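Local structure of TIR domain-containing adapter molecule 1 (Homo sapiens, 4BSX) at residues D16-A21 with E109-A114; W97-L102 with D118-E123; M69-R74 with E91-S96. The protein acts as a signalling adaptor in the Toll-like receptor pathways of innate immunity, inducing interferon-beta and probably NF-kappa-B activation. The protein carries 2 engineered substitutions. All coordinates share one frame; numbering follows the deposited sequence.

Contact 1: residues D16-A21 with E109-A114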
loop_
_atom_site.group_PDB
_atom_site.type_symbol
_atom_site.label_atom_id
_atom_site.label_comp_id
_atom_site.label_asym_id
_atom_site.label_seq_id
_atom_site.Cartn_x
_atom_site.Cartn_y
_atom_site.Cartn_z
ATOM N N ASP A 16 6.353 -5.609 -7.498
ATOM C CA ASP A 16 7.155 -5.729 -8.719
ATOM C C ASP A 16 7.725 -4.387 -9.151
ATOM O O ASP A 16 8.843 -4.287 -9.646
ATOM C CB ASP A 16 6.346 -6.349 -9.858
ATOM C CG ASP A 16 6.095 -7.859 -9.650
ATOM O OD1 ASP A 16 6.958 -8.524 -9.050
ATOM O OD2 ASP A 16 5.035 -8.366 -10.064
ATOM N N ILE A 17 6.924 -3.354 -8.976
ATOM C CA ILE A 17 7.340 -1.994 -9.281
ATOM C C ILE A 17 8.537 -1.572 -8.435
ATOM O O ILE A 17 9.479 -0.983 -8.956
ATOM C CB ILE A 17 6.200 -1.050 -9.082
ATOM C CG1 ILE A 17 5.187 -1.260 -10.212
ATOM C CG2 ILE A 17 6.694 0.394 -9.129
ATOM C CD1 ILE A 17 3.843 -0.644 -9.950
ATOM N N LEU A 18 8.471 -1.878 -7.140
ATOM C CA LEU A 18 9.591 -1.735 -6.223
ATOM C C LEU A 18 10.801 -2.547 -6.697
ATOM O O LEU A 18 11.927 -2.023 -6.796
ATOM C CB LEU A 18 9.144 -2.153 -4.812
ATOM C CG LEU A 18 8.136 -1.191 -4.125
ATOM C CD1 LEU A 18 7.874 -1.571 -2.680
ATOM C CD2 LEU A 18 8.585 0.263 -4.154
ATOM N N GLY A 19 10.584 -3.821 -7.011
ATOM C CA GLY A 19 11.658 -4.648 -7.524
ATOM C C GLY A 19 12.336 -3.980 -8.708
ATOM O O GLY A 19 13.581 -3.935 -8.782
ATOM N N ALA A 20 11.537 -3.430 -9.624
ATOM C CA ALA A 20 12.097 -2.854 -10.854
ATOM C C ALA A 20 12.769 -1.481 -10.687
ATOM O O ALA A 20 13.299 -0.941 -11.673
ATOM C CB ALA A 20 11.021 -2.739 -11.927
ATOM N N ALA A 21 12.717 -0.895 -9.489
ATOM C CA ALA A 21 13.175 0.503 -9.347
ATOM C C ALA A 21 14.705 0.624 -9.214
ATOM O O ALA A 21 15.258 1.691 -9.450
ATOM C CB ALA A 21 12.496 1.189 -8.184
ATOM N N GLU A 109 6.525 9.143 -6.894
ATOM C CA GLU A 109 7.943 8.897 -6.957
ATOM C C GLU A 109 8.328 8.620 -8.390
ATOM O O GLU A 109 9.488 8.353 -8.688
ATOM C CB GLU A 109 8.331 7.709 -6.070
ATOM C CG GLU A 109 8.197 8.016 -4.552
ATOM C CD GLU A 109 9.047 9.200 -4.095
ATOM O OE1 GLU A 109 10.009 9.588 -4.794
ATOM O OE2 GLU A 109 8.757 9.777 -3.043
ATOM N N LYS A 110 7.334 8.654 -9.273
ATOM C CA LYS A 110 7.548 8.383 -10.690
ATOM C C LYS A 110 8.042 6.977 -10.946
ATOM O O LYS A 110 8.732 6.751 -11.936
ATOM C CB LYS A 110 8.520 9.422 -11.268
ATOM C CG LYS A 110 7.995 10.835 -11.139
ATOM C CD LYS A 110 9.062 11.896 -11.311
ATOM C CE LYS A 110 8.445 13.301 -11.327
ATOM N NZ LYS A 110 7.648 13.611 -10.082
ATOM N N LEU A 111 7.657 6.023 -10.089
ATOM C CA LEU A 111 8.009 4.625 -10.300
ATOM C C LEU A 111 6.984 3.882 -11.139
ATOM O O LEU A 111 7.205 2.710 -11.504
ATOM C CB LEU A 111 8.182 3.912 -8.965
ATOM C CG LEU A 111 9.187 4.518 -7.989
ATOM C CD1 LEU A 111 9.437 3.563 -6.841
ATOM C CD2 LEU A 111 10.505 4.879 -8.668
ATOM N N CYS A 112 5.861 4.553 -11.405
ATOM C CA CYS A 112 4.788 4.041 -12.274
ATOM C C CYS A 112 3.899 5.185 -12.803
ATOM O O CYS A 112 3.881 6.274 -12.254
ATOM C CB CYS A 112 3.921 3.029 -11.529
ATOM S SG CYS A 112 2.700 3.814 -10.493
ATOM N N PRO A 113 3.169 4.943 -13.901
ATOM C CA PRO A 113 2.348 6.015 -14.487
ATOM C C PRO A 113 1.148 6.389 -13.634
ATOM O O PRO A 113 0.620 5.542 -12.909
ATOM C CB PRO A 113 1.880 5.423 -15.810
ATOM C CG PRO A 113 2.029 3.965 -15.649
ATOM C CD PRO A 113 3.170 3.728 -14.730
ATOM N N ALA A 114 0.743 7.654 -13.719
ATOM C CA ALA A 114 -0.343 8.190 -12.923
ATOM C C ALA A 114 -1.673 7.515 -13.265
ATOM O O ALA A 114 -2.601 7.501 -12.454
ATOM C CB ALA A 114 -0.461 9.665 -13.133
#
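Ile17, Leu18 and Ala21 meet Leu111 and Cys112 from a turn tied by the bond from Ala20 N to Asp16 O, at 2.8 Å the shortest polar link here. A second backbone bond runs from Ala21 N to Leu18 O, and the Ala21 methyl faces Leu111. Ile17 makes the closest approach. Anti to the backbone N, Ile17 CG2 lies against Leu111 O at 3.4 Å and against Leu111 CB at 3.8 Å, the two side chains crossing obliquely. The other branch ends in Ile17 CD1, which rests on Cys112 CB at 4.0 Å. Leu111 reaches further along the turn with CD1, which touches Ala21 CB at 4.1 Å and Leu18 CD2 at 4.3 Å. Just before Leu111 the chain leaves helix 96-108 through a Schellman motif, with Lys110 at positive phi (63°), which probably helps to turn Leu111 toward helix 11-19. Tyr103 of helix 96-108 touches both Ile17 and Cys112, while Lys25 and Leu29 of helix 23-33 touch Leu111. No hydrogen bond crosses between the two segments, so the fit of methyl and methylene groups, rather than directed polar bonding, holds helix 11-19 against the loop that joins helices 96-108 and 114-130.

Contact 2: residues W97-L102 with D118-E123; sequences WAVARL and DVAYQE
Ala100 packs against both Ala120 and Tyr121 at the centre of an antiparallel helical hairpin, in which helix 96-108 packs against helix 114-130 within this all-helical, IFIT-like domain. The short segments run at 161° to each other, their axes coming within 8.2 Å. Small residues allow such closeness: the CA atoms of Ala100 and Ala120 are 4.7 Å apart, and Ala120 CB sits 3.6 Å from Ala100 CA, nearer than the 4.1 Å between Ala120 CB and Ala100 CB. Tyr121 supplies the broad surface. Its ring lies flat over the methyl of Ala100, whose CB stands 3.5 Å from the ring centroid and only 9° off the normal, a CH-pi contact aimed at the middle of the ring. The phenol end reaches past Ala100 to Arg101, where OH of Tyr121 is 3.7 Å from CG of Arg101. That CG is anti to the carbonyl carbon (chi1 -83°), and beyond it the chain runs extended as far as NE. The polar ends converge on Glu142 of helix 136-147, which takes a hydrogen bond from Tyr121 OH and another from Trp97 NE1 and forms a salt bridge with Arg101 NH2. An alanine in place of Tyr121 would probably leave the methyl of Ala100 without its aromatic cover and Glu142 short of one hydrogen-bonding mate. Beside that methyl, and on the same side of the ring, the backbone O of Ala100 comes to 3.7 Å from Tyr121 CE2.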
loop_
_atom_site.group_PDB
_atom_site.type_symbol
_atom_site.label_atom_id
_atom_site.label_comp_id
_atom_site.label_asym_id
_atom_site.label_seq_id
_atom_site.Cartn_x
_atom_site.Cartn_y
_atom_site.Cartn_z
ATOM N N TRP A 97 -8.192 -0.031 -1.203
ATOM C CA TRP A 97 -7.983 1.348 -0.770
ATOM C C TRP A 97 -6.494 1.514 -0.450
ATOM O O TRP A 97 -5.845 2.458 -0.863
ATOM C CB TRP A 97 -8.855 1.677 0.457
ATOM C CG TRP A 97 -8.986 3.172 0.772
ATOM C CD1 TRP A 97 -8.189 4.185 0.322
ATOM C CD2 TRP A 97 -9.990 3.792 1.592
ATOM N NE1 TRP A 97 -8.631 5.398 0.813
ATOM C CE2 TRP A 97 -9.733 5.183 1.598
ATOM C CE3 TRP A 97 -11.084 3.307 2.324
ATOM C CZ2 TRP A 97 -10.528 6.095 2.313
ATOM C CZ3 TRP A 97 -11.859 4.205 3.046
ATOM C CH2 TRP A 97 -11.587 5.585 3.024
ATOM N N ALA A 98 -5.982 0.568 0.316
ATOM C CA ALA A 98 -4.573 0.476 0.598
ATOM C C ALA A 98 -3.783 0.459 -0.701
ATOM O O ALA A 98 -2.798 1.173 -0.869
ATOM C CB ALA A 98 -4.305 -0.788 1.393
ATOM N N VAL A 99 -4.221 -0.361 -1.643
ATOM C CA VAL A 99 -3.535 -0.436 -2.928
ATOM C C VAL A 99 -3.568 0.928 -3.649
ATOM O O VAL A 99 -2.525 1.389 -4.119
ATOM C CB VAL A 99 -4.038 -1.626 -3.785
ATOM C CG1 VAL A 99 -3.603 -1.496 -5.250
ATOM C CG2 VAL A 99 -3.528 -2.953 -3.200
ATOM N N ALA A 100 -4.731 1.577 -3.737
ATOM C CA ALA A 100 -4.806 2.966 -4.258
ATOM C C ALA A 100 -3.774 3.957 -3.607
ATOM O O ALA A 100 -3.117 4.757 -4.285
ATOM C CB ALA A 100 -6.231 3.502 -4.059
ATOM N N ARG A 101 -3.667 3.893 -2.282
ATOM C CA ARG A 101 -2.785 4.744 -1.531
ATOM C C ARG A 101 -1.284 4.444 -1.898
ATOM O O ARG A 101 -0.473 5.343 -2.197
ATOM C CB ARG A 101 -3.090 4.530 -0.058
ATOM C CG ARG A 101 -4.279 5.364 0.420
ATOM C CD ARG A 101 -4.620 5.204 1.916
ATOM N NE ARG A 101 -5.721 6.117 2.260
ATOM C CZ ARG A 101 -6.254 6.246 3.473
ATOM N NH1 ARG A 101 -5.787 5.523 4.482
ATOM N NH2 ARG A 101 -7.262 7.104 3.678
ATOM N N LEU A 102 -0.945 3.164 -1.899
ATOM C CA LEU A 102 0.324 2.700 -2.374
ATOM C C LEU A 102 0.612 3.186 -3.798
ATOM O O LEU A 102 1.685 3.701 -4.073
ATOM C CB LEU A 102 0.387 1.186 -2.287
ATOM C CG LEU A 102 0.363 0.610 -0.866
ATOM C CD1 LEU A 102 0.487 -0.899 -0.977
ATOM C CD2 LEU A 102 1.459 1.198 0.047
ATOM N N ASP A 118 -4.951 5.986 -10.944
ATOM C CA ASP A 118 -6.339 6.345 -11.240
ATOM C C ASP A 118 -7.182 5.091 -11.245
ATOM O O ASP A 118 -8.258 5.019 -10.634
ATOM C CB ASP A 118 -6.437 7.005 -12.627
ATOM C CG ASP A 118 -5.910 8.438 -12.651
ATOM O OD1 ASP A 118 -5.635 9.019 -11.576
ATOM O OD2 ASP A 118 -5.808 9.003 -13.754
ATOM N N VAL A 119 -6.695 4.103 -11.973
ATOM C CA VAL A 119 -7.354 2.809 -12.049
ATOM C C VAL A 119 -7.533 2.237 -10.640
ATOM O O VAL A 119 -8.616 1.760 -10.309
ATOM C CB VAL A 119 -6.550 1.832 -12.910
ATOM C CG1 VAL A 119 -7.101 0.409 -12.793
ATOM C CG2 VAL A 119 -6.554 2.296 -14.349
ATOM N N ALA A 120 -6.498 2.307 -9.800
ATOM C CA ALA A 120 -6.607 1.836 -8.399
ATOM C C ALA A 120 -7.685 2.584 -7.547
ATOM O O ALA A 120 -8.466 1.941 -6.826
ATOM C CB ALA A 120 -5.207 1.853 -7.708
ATOM N N TYR A 121 -7.756 3.917 -7.639
ATOM C CA TYR A 121 -8.803 4.635 -6.922
ATOM C C TYR A 121 -10.203 4.193 -7.423
ATOM O O TYR A 121 -11.117 3.986 -6.644
ATOM C CB TYR A 121 -8.583 6.162 -6.930
ATOM C CG TYR A 121 -7.739 6.592 -5.711
ATOM C CD1 TYR A 121 -8.236 6.458 -4.465
ATOM C CD2 TYR A 121 -6.426 7.023 -5.827
ATOM C CE1 TYR A 121 -7.533 6.759 -3.377
ATOM C CE2 TYR A 121 -5.694 7.343 -4.706
ATOM C CZ TYR A 121 -6.268 7.203 -3.478
ATOM O OH TYR A 121 -5.639 7.524 -2.289
ATOM N N GLN A 122 -10.349 4.006 -8.717
ATOM C CA GLN A 122 -11.608 3.573 -9.256
ATOM C C GLN A 122 -12.012 2.235 -8.664
ATOM O O GLN A 122 -13.078 2.133 -8.082
ATOM C CB GLN A 122 -11.512 3.469 -10.777
ATOM C CG GLN A 122 -11.356 4.799 -11.454
ATOM C CD GLN A 122 -11.287 4.653 -12.946
ATOM O OE1 GLN A 122 -10.548 3.808 -13.464
ATOM N NE2 GLN A 122 -12.076 5.450 -13.653
ATOM N N GLU A 123 -11.170 1.214 -8.816
ATOM C CA GLU A 123 -11.475 -0.100 -8.288
ATOM C C GLU A 123 -11.823 -0.010 -6.819
ATOM O O GLU A 123 -12.666 -0.750 -6.338
ATOM C CB GLU A 123 -10.301 -1.095 -8.515
ATOM C CG GLU A 123 -10.114 -1.421 -9.994
ATOM C CD GLU A 123 -8.872 -2.259 -10.290
ATOM O OE1 GLU A 123 -8.194 -2.677 -9.325
ATOM O OE2 GLU A 123 -8.572 -2.503 -11.489
#

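Contact 3: residues M69-R74 with E91-S96; sequences MDAVAR and EPPDVS. Engineered in segment 69-74: Met69 (natural residue Ala).
The backbone, extended through Pro93 and Asp94 and turning into helix 96-108 at Val95, passes the first turn of helix 71-79, with CA atoms 6.3 Å apart for Ala71 and Pro93 and 6.2 Å for Val72 and Val95. Pro93 meets the helix with its ring: CB touches the methyl of Ala71 at 3.9 Å, and CG lies as far from Ala71 O. Val72 does its work through one branch. Val72 CG2, anti to the carbonyl carbon, lies 3.9 Å from Asp94 O and meets Val95 CG1 at 4.2 Å. Leu75, one turn further along the helix, touches both Pro93 and Val95. The start of the helix is fixed by Asp70, an N-cap whose OD2 accepts from Ala73 N at 2.9 Å, the donor meeting the anti side 30° out of the carboxylate plane. Arg74 folds back so that one face of its guanidinium lies over Ala71 CA, and its NE forms a salt bridge with Glu90, next to the loop segment. Asp94 directs its OD2 to Arg131 in another salt bridge. No hydrogen bond joins the two segments directly, so the direct contact rests on the fit of Ala71, Val72, Pro93 and Val95.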
loop_
_atom_site.group_PDB
_atom_site.type_symbol
_atom_site.label_atom_id
_atom_site.label_comp_id
_atom_site.label_asym_id
_atom_site.label_seq_id
_atom_site.Cartn_x
_atom_site.Cartn_y
_atom_site.Cartn_z
HETATM N N MSE A 69 -2.708 -3.294 13.904
HETATM C CA MSE A 69 -4.110 -2.957 14.003
HETATM C C MSE A 69 -4.729 -2.841 12.613
HETATM O O MSE A 69 -5.948 -2.974 12.451
HETATM C CB MSE A 69 -4.244 -1.645 14.769
HETATM C CG MSE A 69 -3.964 -1.790 16.268
HETATM SE SE MSE A 69 -5.104 -3.197 17.059
HETATM C CE MSE A 69 -3.763 -4.336 17.876
ATOM N N ASP A 70 -3.892 -2.590 11.607
ATOM C CA ASP A 70 -4.365 -2.482 10.234
ATOM C C ASP A 70 -4.378 -3.857 9.533
ATOM O O ASP A 70 -3.350 -4.559 9.481
ATOM C CB ASP A 70 -3.513 -1.497 9.437
ATOM C CG ASP A 70 -3.953 -1.398 7.983
ATOM O OD1 ASP A 70 -5.018 -0.803 7.736
ATOM O OD2 ASP A 70 -3.262 -1.928 7.093
ATOM N N ALA A 71 -5.549 -4.221 9.001
ATOM C CA ALA A 71 -5.795 -5.555 8.473
ATOM C C ALA A 71 -4.918 -5.841 7.272
ATOM O O ALA A 71 -4.440 -6.973 7.103
ATOM C CB ALA A 71 -7.295 -5.734 8.098
ATOM N N VAL A 72 -4.694 -4.822 6.441
ATOM C CA VAL A 72 -3.853 -5.009 5.265
ATOM C C VAL A 72 -2.384 -5.190 5.714
ATOM O O VAL A 72 -1.657 -6.022 5.155
ATOM C CB VAL A 72 -4.012 -3.854 4.242
ATOM C CG1 VAL A 72 -3.081 -4.051 3.049
ATOM C CG2 VAL A 72 -5.441 -3.745 3.766
ATOM N N ALA A 73 -1.953 -4.434 6.721
ATOM C CA ALA A 73 -0.587 -4.605 7.240
ATOM C C ALA A 73 -0.397 -6.030 7.804
ATOM O O ALA A 73 0.698 -6.597 7.723
ATOM C CB ALA A 73 -0.270 -3.568 8.304
ATOM N N ARG A 74 -1.470 -6.581 8.367
ATOM C CA ARG A 74 -1.452 -7.921 8.928
ATOM C C ARG A 74 -1.311 -8.973 7.830
ATOM O O ARG A 74 -0.512 -9.910 7.955
ATOM C CB ARG A 74 -2.726 -8.159 9.735
ATOM C CG ARG A 74 -2.720 -7.489 11.077
ATOM C CD ARG A 74 -3.744 -8.123 12.011
ATOM N NE ARG A 74 -5.118 -8.076 11.513
ATOM C CZ ARG A 74 -5.981 -7.064 11.693
ATOM N NH1 ARG A 74 -5.624 -5.955 12.318
ATOM N NH2 ARG A 74 -7.217 -7.149 11.205
ATOM N N GLU A 91 -10.617 -13.778 7.788
ATOM C CA GLU A 91 -10.770 -13.777 6.351
ATOM C C GLU A 91 -9.962 -12.610 5.778
ATOM O O GLU A 91 -9.860 -11.557 6.431
ATOM C CB GLU A 91 -12.258 -13.659 6.004
ATOM C CG GLU A 91 -13.175 -14.699 6.730
ATOM C CD GLU A 91 -14.631 -14.543 6.325
ATOM O OE1 GLU A 91 -14.849 -14.131 5.164
ATOM O OE2 GLU A 91 -15.554 -14.818 7.146
ATOM N N PRO A 92 -9.372 -12.799 4.576
ATOM C CA PRO A 92 -8.507 -11.802 3.922
ATOM C C PRO A 92 -9.257 -10.506 3.767
ATOM O O PRO A 92 -10.443 -10.586 3.439
ATOM C CB PRO A 92 -8.275 -12.382 2.525
ATOM C CG PRO A 92 -8.560 -13.838 2.648
ATOM C CD PRO A 92 -9.576 -13.985 3.727
ATOM N N PRO A 93 -8.587 -9.350 3.963
ATOM C CA PRO A 93 -9.240 -8.046 3.848
ATOM C C PRO A 93 -9.285 -7.584 2.387
ATOM O O PRO A 93 -8.480 -8.005 1.538
ATOM C CB PRO A 93 -8.304 -7.155 4.633
ATOM C CG PRO A 93 -6.966 -7.701 4.269
ATOM C CD PRO A 93 -7.137 -9.184 4.141
ATOM N N ASP A 94 -10.261 -6.748 2.115
ATOM C CA ASP A 94 -10.302 -5.898 0.939
ATOM C C ASP A 94 -9.062 -5.006 0.982
ATOM O O ASP A 94 -8.846 -4.319 1.968
ATOM C CB ASP A 94 -11.542 -5.012 1.047
ATOM C CG ASP A 94 -11.663 -4.043 -0.085
ATOM O OD1 ASP A 94 -11.130 -4.341 -1.183
ATOM O OD2 ASP A 94 -12.314 -2.996 0.137
ATOM N N VAL A 95 -8.238 -5.051 -0.067
ATOM C CA VAL A 95 -6.986 -4.297 -0.093
ATOM C C VAL A 95 -7.054 -3.089 -1.043
ATOM O O VAL A 95 -6.064 -2.414 -1.258
ATOM C CB VAL A 95 -5.751 -5.208 -0.461
ATOM C CG1 VAL A 95 -5.666 -6.401 0.479
ATOM C CG2 VAL A 95 -5.745 -5.605 -1.969
ATOM N N SER A 96 -8.214 -2.798 -1.613
ATOM C CA SER A 96 -8.253 -1.912 -2.775
ATOM C C SER A 96 -7.864 -0.459 -2.423
ATOM O O SER A 96 -7.227 0.235 -3.229
ATOM C CB SER A 96 -9.635 -1.976 -3.422
ATOM O OG SER A 96 -10.618 -1.418 -2.554
#

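In the fold
The three contacts trace a path through one helical domain, with helix 96-108 as the common thread. Contacts 2 and 3 lie with centres 14 Å apart and touch directly, Ala98 CB resting 3.9 Å from Val72 CG1, so the helix that opens after the 91-96 loop packs on helix 71-79 as well as on helix 114-130. Contact 1 is 15 Å from contact 2 between centres; the two are linked through the sequence, without further touch, and their segments alternate along the chain. Contacts 1 and 3 stand on opposite sides of the chain's centre, about 22 Å between centres and about 13 Å between nearest atoms.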